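Local coordinates for glyoxylate-induced Protein (Pseudomonas aeruginosa, PDB 1SQ4) that is of unknown function, built as a double beta-barrel of the cupin superfamily, and may have ureidoglycine aminohydrolase activity like its relatives, at residues Thr179-Met184 against Val193-Phe198; Glu91-Val96 against His189-Asn194. All coordinates share one frame; numbering follows the deposited sequence.

Interaction 1: Thr179-Met184 against Val193-Phe198; sequences TRFVDM and VNIVNF. With SCN (thiocyanate ion), chain D.
T179 and I195 form an antiparallel hydrogen-bonded pair, joined by two backbone bonds: T179 N gives its hydrogen to I195 O over 3.0 Å, nearly straight at 173°, and I195 N returns one to T179 O over 3.2 Å. Beyond T179 the chain leaves the sheet as a loop.

Side-chain packing follows the face that T179 and I195 share. T179 CG2 lies 3.8 Å from I195 CB and also meets the amide nitrogen ND2 of N197, whose side chain crosses that of T179 at about a right angle; this amide is held by R259 at OD1 and by S177 at ND2. F181 has CG anti to its carbonyl carbon (chi1 -54°), and its ring comes up to the strand edge-on, with N194 CA in its plane, 3.9 Å from CE2. The rim atom F181 CZ approaches I195 CD1.

The pairing belongs to the second barrel of a bicupin, where strand 191-198 runs between strands 176-179 and 258-265. Y117, from the first barrel, stacks on F181 and hydrogen-bonds to V193 O, linking the loop and the strand to the other barrel.

Polar groups gather round N194 and R180. N194 OD1 rests 3.4 Å from R180 CA and also touches the start of that side chain. The arginine chain, extended from CG to NE, reaches a thiocyanate ion, probably from the crystallisation liquor, and R180 NH2 donates to its N over 3.0 Å at 147°. N194 ND2 stands 3.5 Å from the ion's S, while the selenium of M184, a selenomethionine, sits over one face of the guanidinium, offset toward its rim.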
ATOM      1  N   THR A 179      -3.598  21.317 -32.274  1.00 16.66           N
ATOM      2  CA  THR A 179      -2.949  22.161 -33.258  1.00 15.95           C
ATOM      3  C   THR A 179      -1.619  21.515 -33.614  1.00 14.88           C
ATOM      4  O   THR A 179      -0.786  21.279 -32.747  1.00 14.42           O
ATOM      5  CB  THR A 179      -2.705  23.570 -32.722  1.00 17.97           C
ATOM      6  OG1 THR A 179      -1.297  23.847 -32.733  1.00 19.63           O
ATOM      7  CG2 THR A 179      -3.251  23.701 -31.315  1.00 18.25           C
ATOM      8  N   ARG A 180      -1.433  21.221 -34.897  1.00 14.97           N
ATOM      9  CA  ARG A 180      -0.224  20.562 -35.384  1.00 14.22           C
ATOM     10  C   ARG A 180       0.602  21.475 -36.272  1.00 13.61           C
ATOM     11  O   ARG A 180       0.076  22.401 -36.893  1.00 15.19           O
ATOM     12  CB  ARG A 180      -0.614  19.301 -36.147  1.00 15.75           C
ATOM     13  CG  ARG A 180      -1.398  18.329 -35.298  1.00 17.91           C
ATOM     14  CD  ARG A 180      -1.990  17.205 -36.115  1.00 20.81           C
ATOM     15  NE  ARG A 180      -2.718  16.274 -35.258  1.00 24.34           N
ATOM     16  CZ  ARG A 180      -3.572  15.360 -35.698  1.00 26.52           C
ATOM     17  NH1 ARG A 180      -3.814  15.243 -36.999  1.00 29.05           N
ATOM     18  NH2 ARG A 180      -4.193  14.566 -34.837  1.00 28.73           N
ATOM     19  N   PHE A 181       1.897  21.198 -36.348  1.00 12.12           N
ATOM     20  CA  PHE A 181       2.796  22.024 -37.136  1.00 12.62           C
ATOM     21  C   PHE A 181       3.456  21.246 -38.255  1.00 12.60           C
ATOM     22  O   PHE A 181       4.292  21.773 -38.991  1.00 11.85           O
ATOM     23  CB  PHE A 181       3.866  22.602 -36.219  1.00 12.75           C
ATOM     24  CG  PHE A 181       3.308  23.323 -35.038  1.00 12.81           C
ATOM     25  CD1 PHE A 181       3.212  24.710 -35.037  1.00 12.50           C
ATOM     26  CD2 PHE A 181       2.837  22.613 -33.938  1.00 11.75           C
ATOM     27  CE1 PHE A 181       2.656  25.386 -33.962  1.00 11.77           C
ATOM     28  CE2 PHE A 181       2.278  23.275 -32.856  1.00 12.71           C
ATOM     29  CZ  PHE A 181       2.185  24.667 -32.867  1.00 13.50           C
ATOM     30  N   VAL A 182       3.066  19.988 -38.381  1.00 13.16           N
ATOM     31  CA  VAL A 182       3.626  19.123 -39.397  1.00 15.49           C
ATOM     32  C   VAL A 182       2.580  18.164 -39.929  1.00 17.34           C
ATOM     33  O   VAL A 182       1.728  17.686 -39.191  1.00 16.96           O
ATOM     34  CB  VAL A 182       4.798  18.313 -38.832  1.00 14.53           C
ATOM     35  CG1 VAL A 182       5.098  17.132 -39.724  1.00 17.17           C
ATOM     36  CG2 VAL A 182       6.022  19.202 -38.723  1.00 16.31           C
ATOM     37  N   ASP A 183       2.657  17.884 -41.222  1.00 20.04           N
ATOM     38  CA  ASP A 183       1.721  16.979 -41.842  1.00 22.52           C
ATOM     39  C   ASP A 183       1.949  15.567 -41.322  1.00 24.24           C
ATOM     40  O   ASP A 183       3.060  15.040 -41.394  1.00 25.44           O
ATOM     41  CB  ASP A 183       1.895  17.003 -43.350  1.00 24.90           C
ATOM     42  CG  ASP A 183       0.702  16.450 -44.063  1.00 28.45           C
ATOM     43  OD1 ASP A 183       0.292  15.314 -43.736  1.00 28.66           O
ATOM     44  OD2 ASP A 183       0.167  17.151 -44.953  1.00 32.19           O
HETATM   45  N   MSE A 184       0.886  14.958 -40.807  1.00 25.20           N
HETATM   46  CA  MSE A 184       0.945  13.611 -40.263  1.00 26.97           C
HETATM   47  C   MSE A 184       1.544  12.612 -41.218  1.00 23.84           C
HETATM   48  O   MSE A 184       1.948  11.525 -40.820  1.00 22.74           O
HETATM   49  CB  MSE A 184      -0.456  13.137 -39.895  1.00 35.21           C
HETATM   50  CG  MSE A 184      -1.133  13.984 -38.845  1.00 47.01           C
HETATM   51 SE   MSE A 184      -0.468  13.647 -37.059  1.00 63.18          SE
HETATM   52  CE  MSE A 184       0.692  15.205 -36.858  1.00 56.75           C
ATOM     53  N   VAL A 193       5.554  18.093 -31.964  1.00  7.61           N
ATOM     54  CA  VAL A 193       5.414  18.938 -30.790  1.00  6.34           C
ATOM     55  C   VAL A 193       4.163  19.743 -31.120  1.00  6.64           C
ATOM     56  O   VAL A 193       4.219  20.700 -31.895  1.00  5.89           O
ATOM     57  CB  VAL A 193       6.625  19.899 -30.623  1.00  6.35           C
ATOM     58  CG1 VAL A 193       6.481  20.705 -29.348  1.00  6.68           C
ATOM     59  CG2 VAL A 193       7.920  19.116 -30.583  1.00  7.30           C
ATOM     60  N   ASN A 194       3.025  19.330 -30.570  1.00  8.08           N
ATOM     61  CA  ASN A 194       1.755  20.025 -30.822  1.00  7.53           C
ATOM     62  C   ASN A 194       1.216  20.613 -29.528  1.00  5.98           C
ATOM     63  O   ASN A 194       1.873  20.565 -28.495  1.00  6.13           O
ATOM     64  CB  ASN A 194       0.696  19.067 -31.376  1.00  7.87           C
ATOM     65  CG  ASN A 194       1.243  18.129 -32.435  1.00 11.38           C
ATOM     66  OD1 ASN A 194       1.808  18.565 -33.448  1.00 14.60           O
ATOM     67  ND2 ASN A 194       1.063  16.827 -32.217  1.00 10.46           N
ATOM     68  N   ILE A 195       0.017  21.178 -29.605  1.00  4.31           N
ATOM     69  CA  ILE A 195      -0.647  21.739 -28.444  1.00  3.32           C
ATOM     70  C   ILE A 195      -2.051  21.163 -28.425  1.00  3.82           C
ATOM     71  O   ILE A 195      -2.798  21.299 -29.394  1.00  5.16           O
ATOM     72  CB  ILE A 195      -0.751  23.258 -28.509  1.00  2.57           C
ATOM     73  CG1 ILE A 195       0.627  23.860 -28.732  1.00  2.80           C
ATOM     74  CG2 ILE A 195      -1.351  23.790 -27.191  1.00  1.00           C
ATOM     75  CD1 ILE A 195       0.620  25.370 -28.804  1.00  3.42           C
ATOM     76  N   VAL A 196      -2.399  20.494 -27.331  1.00  3.25           N
ATOM     77  CA  VAL A 196      -3.716  19.897 -27.201  1.00  1.97           C
ATOM     78  C   VAL A 196      -4.635  20.937 -26.558  1.00  3.01           C
ATOM     79  O   VAL A 196      -4.309  21.500 -25.520  1.00  1.00           O
ATOM     80  CB  VAL A 196      -3.641  18.642 -26.332  1.00  1.40           C
ATOM     81  CG1 VAL A 196      -4.990  17.944 -26.297  1.00  1.00           C
ATOM     82  CG2 VAL A 196      -2.566  17.726 -26.873  1.00  1.00           C
ATOM     83  N   ASN A 197      -5.775  21.192 -27.193  1.00  4.96           N
ATOM     84  CA  ASN A 197      -6.728  22.170 -26.700  1.00  8.53           C
ATOM     85  C   ASN A 197      -8.023  21.560 -26.181  1.00 10.92           C
ATOM     86  O   ASN A 197      -8.703  20.818 -26.896  1.00 10.42           O
ATOM     87  CB  ASN A 197      -7.087  23.148 -27.804  1.00  8.49           C
ATOM     88  CG  ASN A 197      -5.907  23.546 -28.627  1.00  8.45           C
ATOM     89  OD1 ASN A 197      -4.919  24.065 -28.111  1.00  9.60           O
ATOM     90  ND2 ASN A 197      -5.995  23.304 -29.922  1.00  8.58           N
ATOM     91  N   PHE A 198      -8.360  21.900 -24.940  1.00 13.47           N
ATOM     92  CA  PHE A 198      -9.581  21.430 -24.298  1.00 16.52           C
ATOM     93  C   PHE A 198     -10.482  22.613 -23.951  1.00 19.69           C
ATOM     94  O   PHE A 198     -10.097  23.502 -23.184  1.00 18.96           O
ATOM     95  CB  PHE A 198      -9.281  20.672 -23.002  1.00 15.17           C
ATOM     96  CG  PHE A 198      -8.698  19.306 -23.206  1.00 16.29           C
ATOM     97  CD1 PHE A 198      -7.321  19.125 -23.296  1.00 17.13           C
ATOM     98  CD2 PHE A 198      -9.526  18.196 -23.297  1.00 16.34           C
ATOM     99  CE1 PHE A 198      -6.775  17.851 -23.462  1.00 17.36           C
ATOM    100  CE2 PHE A 198      -8.996  16.917 -23.465  1.00 16.30           C
ATOM    101  CZ  PHE A 198      -7.619  16.747 -23.549  1.00 17.73           C
TER
HETATM  102  S   SCN D 302      -1.326  15.276 -30.146  1.00 21.55           S
HETATM  103  C   SCN D 302      -2.230  14.535 -31.370  1.00 21.86           C
HETATM  104  N   SCN D 302      -2.864  14.046 -32.175  1.00 22.45           N

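Interaction 2: Glu91-Val96 against His189-Asn194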
ATOM      1  N   GLU A  91      17.968  17.752 -32.901  1.00  7.80           N
ATOM      2  CA  GLU A  91      16.965  18.505 -33.642  1.00  7.63           C
ATOM      3  C   GLU A  91      16.245  19.271 -32.537  1.00  7.21           C
ATOM      4  O   GLU A  91      16.344  18.896 -31.368  1.00  8.58           O
ATOM      5  CB  GLU A  91      16.010  17.565 -34.378  1.00  5.71           C
ATOM      6  CG  GLU A  91      15.210  16.655 -33.475  1.00  8.53           C
ATOM      7  CD  GLU A  91      14.333  15.678 -34.247  1.00 10.38           C
ATOM      8  OE1 GLU A  91      14.621  14.465 -34.196  1.00 10.14           O
ATOM      9  OE2 GLU A  91      13.354  16.120 -34.901  1.00 11.09           O
ATOM     10  N   ALA A  92      15.537  20.340 -32.883  1.00  6.19           N
ATOM     11  CA  ALA A  92      14.851  21.115 -31.858  1.00  7.31           C
ATOM     12  C   ALA A  92      13.541  21.778 -32.282  1.00  7.46           C
ATOM     13  O   ALA A  92      13.166  21.805 -33.457  1.00  6.93           O
ATOM     14  CB  ALA A  92      15.797  22.187 -31.300  1.00  4.50           C
ATOM     15  N   VAL A  93      12.853  22.304 -31.278  1.00  7.02           N
ATOM     16  CA  VAL A  93      11.620  23.032 -31.458  1.00  7.11           C
ATOM     17  C   VAL A  93      11.654  24.147 -30.417  1.00  7.95           C
ATOM     18  O   VAL A  93      11.790  23.890 -29.215  1.00 10.05           O
ATOM     19  CB  VAL A  93      10.382  22.153 -31.220  1.00  6.42           C
ATOM     20  CG1 VAL A  93       9.133  23.009 -31.259  1.00  4.16           C
ATOM     21  CG2 VAL A  93      10.303  21.068 -32.278  1.00  6.69           C
ATOM     22  N   LEU A  94      11.567  25.384 -30.883  1.00  7.18           N
ATOM     23  CA  LEU A  94      11.576  26.541 -29.998  1.00  6.79           C
ATOM     24  C   LEU A  94      10.161  27.078 -29.925  1.00  7.11           C
ATOM     25  O   LEU A  94       9.491  27.257 -30.947  1.00  6.54           O
ATOM     26  CB  LEU A  94      12.528  27.620 -30.535  1.00  5.90           C
ATOM     27  CG  LEU A  94      13.940  27.775 -29.950  1.00  5.69           C
ATOM     28  CD1 LEU A  94      14.628  26.440 -29.795  1.00  3.72           C
ATOM     29  CD2 LEU A  94      14.748  28.689 -30.851  1.00  4.65           C
ATOM     30  N   PHE A  95       9.703  27.332 -28.707  1.00  7.92           N
ATOM     31  CA  PHE A  95       8.360  27.838 -28.502  1.00  8.87           C
ATOM     32  C   PHE A  95       8.369  28.956 -27.481  1.00 10.30           C
ATOM     33  O   PHE A  95       8.425  28.705 -26.274  1.00 12.16           O
ATOM     34  CB  PHE A  95       7.455  26.716 -28.008  1.00  7.68           C
ATOM     35  CG  PHE A  95       6.040  27.140 -27.803  1.00  8.02           C
ATOM     36  CD1 PHE A  95       5.246  27.476 -28.891  1.00  5.93           C
ATOM     37  CD2 PHE A  95       5.514  27.251 -26.521  1.00  7.68           C
ATOM     38  CE1 PHE A  95       3.948  27.911 -28.704  1.00  8.28           C
ATOM     39  CE2 PHE A  95       4.210  27.687 -26.327  1.00  7.58           C
ATOM     40  CZ  PHE A  95       3.425  28.022 -27.417  1.00  7.29           C
ATOM     41  N   VAL A  96       8.289  30.194 -27.951  1.00 10.41           N
ATOM     42  CA  VAL A  96       8.317  31.322 -27.036  1.00 12.21           C
ATOM     43  C   VAL A  96       6.995  31.535 -26.310  1.00 10.99           C
ATOM     44  O   VAL A  96       5.929  31.534 -26.922  1.00 10.76           O
ATOM     45  CB  VAL A  96       8.729  32.602 -27.775  1.00 12.38           C
ATOM     46  CG1 VAL A  96       7.857  32.774 -28.980  1.00 18.29           C
ATOM     47  CG2 VAL A  96       8.619  33.804 -26.848  1.00 14.20           C
ATOM     48  N   HIS A 189       9.757  13.916 -40.594  1.00 13.12           N
ATOM     49  CA  HIS A 189       9.781  14.250 -39.180  1.00 11.90           C
ATOM     50  C   HIS A 189       9.637  13.018 -38.337  1.00 11.81           C
ATOM     51  O   HIS A 189       8.767  12.178 -38.586  1.00 10.22           O
ATOM     52  CB  HIS A 189       8.658  15.196 -38.807  1.00 12.72           C
ATOM     53  CG  HIS A 189       8.990  16.627 -39.026  1.00 14.27           C
ATOM     54  ND1 HIS A 189       8.671  17.293 -40.186  1.00 16.21           N
ATOM     55  CD2 HIS A 189       9.669  17.511 -38.259  1.00 15.04           C
ATOM     56  CE1 HIS A 189       9.139  18.524 -40.127  1.00 18.45           C
ATOM     57  NE2 HIS A 189       9.752  18.681 -38.964  1.00 16.43           N
ATOM     58  N   ASP A 190      10.484  12.921 -37.320  1.00 11.85           N
ATOM     59  CA  ASP A 190      10.441  11.779 -36.426  1.00 11.32           C
ATOM     60  C   ASP A 190       9.935  12.189 -35.050  1.00 11.18           C
ATOM     61  O   ASP A 190      10.037  11.441 -34.081  1.00 11.93           O
ATOM     62  CB  ASP A 190      11.826  11.115 -36.352  1.00  9.83           C
ATOM     63  CG  ASP A 190      12.861  11.956 -35.625  1.00  9.80           C
ATOM     64  OD1 ASP A 190      12.694  13.186 -35.514  1.00 11.56           O
ATOM     65  OD2 ASP A 190      13.868  11.370 -35.173  1.00  9.66           O
HETATM   66  N   MSE A 191       9.366  13.382 -34.976  1.00 12.79           N
HETATM   67  CA  MSE A 191       8.836  13.874 -33.717  1.00 15.37           C
HETATM   68  C   MSE A 191       7.813  14.966 -33.967  1.00 13.87           C
HETATM   69  O   MSE A 191       7.924  15.738 -34.921  1.00 14.08           O
HETATM   70  CB  MSE A 191       9.944  14.456 -32.844  1.00 19.01           C
HETATM   71  CG  MSE A 191      10.427  15.815 -33.306  1.00 25.26           C
HETATM   72 SE   MSE A 191      11.368  16.732 -31.896  1.00 35.78          SE
HETATM   73  CE  MSE A 191      12.076  18.239 -32.901  1.00 32.44           C
ATOM     74  N   HIS A 192       6.818  15.029 -33.097  1.00 10.50           N
ATOM     75  CA  HIS A 192       5.800  16.045 -33.212  1.00  7.68           C
ATOM     76  C   HIS A 192       5.740  16.784 -31.884  1.00  7.81           C
ATOM     77  O   HIS A 192       5.884  16.188 -30.815  1.00  8.96           O
ATOM     78  CB  HIS A 192       4.432  15.417 -33.501  1.00  4.56           C
ATOM     79  CG  HIS A 192       4.307  14.805 -34.867  1.00  3.88           C
ATOM     80  ND1 HIS A 192       3.357  13.842 -35.152  1.00  1.00           N
ATOM     81  CD2 HIS A 192       4.954  15.047 -36.028  1.00  4.78           C
ATOM     82  CE1 HIS A 192       3.429  13.526 -36.431  1.00  1.00           C
ATOM     83  NE2 HIS A 192       4.387  14.240 -36.990  1.00  2.73           N
ATOM     84  N   VAL A 193       5.554  18.093 -31.964  1.00  7.61           N
ATOM     85  CA  VAL A 193       5.414  18.938 -30.790  1.00  6.34           C
ATOM     86  C   VAL A 193       4.163  19.743 -31.120  1.00  6.64           C
ATOM     87  O   VAL A 193       4.219  20.700 -31.895  1.00  5.89           O
ATOM     88  CB  VAL A 193       6.625  19.899 -30.623  1.00  6.35           C
ATOM     89  CG1 VAL A 193       6.481  20.705 -29.348  1.00  6.68           C
ATOM     90  CG2 VAL A 193       7.920  19.116 -30.583  1.00  7.30           C
ATOM     91  N   ASN A 194       3.025  19.330 -30.570  1.00  8.08           N
ATOM     92  CA  ASN A 194       1.755  20.025 -30.822  1.00  7.53           C
ATOM     93  C   ASN A 194       1.216  20.613 -29.528  1.00  5.98           C
ATOM     94  O   ASN A 194       1.873  20.565 -28.495  1.00  6.13           O
ATOM     95  CB  ASN A 194       0.696  19.067 -31.376  1.00  7.87           C
ATOM     96  CG  ASN A 194       1.243  18.129 -32.435  1.00 11.38           C
ATOM     97  OD1 ASN A 194       1.808  18.565 -33.448  1.00 14.60           O
ATOM     98  ND2 ASN A 194       1.063  16.827 -32.217  1.00 10.46           N
TER
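D190 and E91 meet carboxylate to carboxylate, tip to tip, with their planes only 7° apart. D190 OD1 approaches E91 OE1 to 2.7 Å and lies 3.1 Å from E91 OE2, so a single aspartate oxygen faces both oxygens of the glutamate. The other oxygen, D190 OD2, is turned to partners beyond this pair, the ammonium group of K143 and the backbone N of Q146.

One residue on, the chain enters strand 191-198, and the side chain of M191, a selenomethionine, points toward strand 90-98. Its CG lies between the backbone N and the carbonyl carbon (chi1 75°); the rest of the chain is extended, and it runs opposite to the side chains of E91 and V93 as it passes each. CE ends between a carboxylate oxygen and a methyl, 3.2 Å from E91 OE2 and 3.4 Å from V93 CG2. F119 of strand 116-120 packs on M191, E91 and V93 alike.

H192 turns away, and V193 brings the next side chain back to the interface. It meets V93 tip to tip, V193 CG2 to V93 CG2 at 3.5 Å and the two CG1 methyls 4.0 Å apart, with I141 of the first barrel and L261 and Y263 of the second alongside. The two strands run almost parallel, 5° apart, with axes 8.9 Å from each other at closest approach. They belong to the main sheets of different cupin barrels, which here pack face against face mainly through side chains.

Two buried acids this near would repel each other if both were charged, so a shared or retained proton is plausible, though the resolution does not settle it; K143 beside D190 may offset negative charge.

How the interactions relate
Strand 191-198 serves both contacts, illustrating how one strand can work within a domain and between domains. Interaction 1 is local: backbone bonds join the strand to its neighbour inside the second barrel, and the contact passes from buried residues to the partly exposed loop and a bound anion. Interaction 2 is wholly buried, lies nearer the centre of the chain, and joins the two barrels mainly through side chains, methyl groups and a pair of acids. V193 and N194 are common to the two interactions. The contacts also touch directly, where I195 CD1 meets F95 CZ at 4.1 Å and where V182 and M184 of the loop pack on H189 and H192.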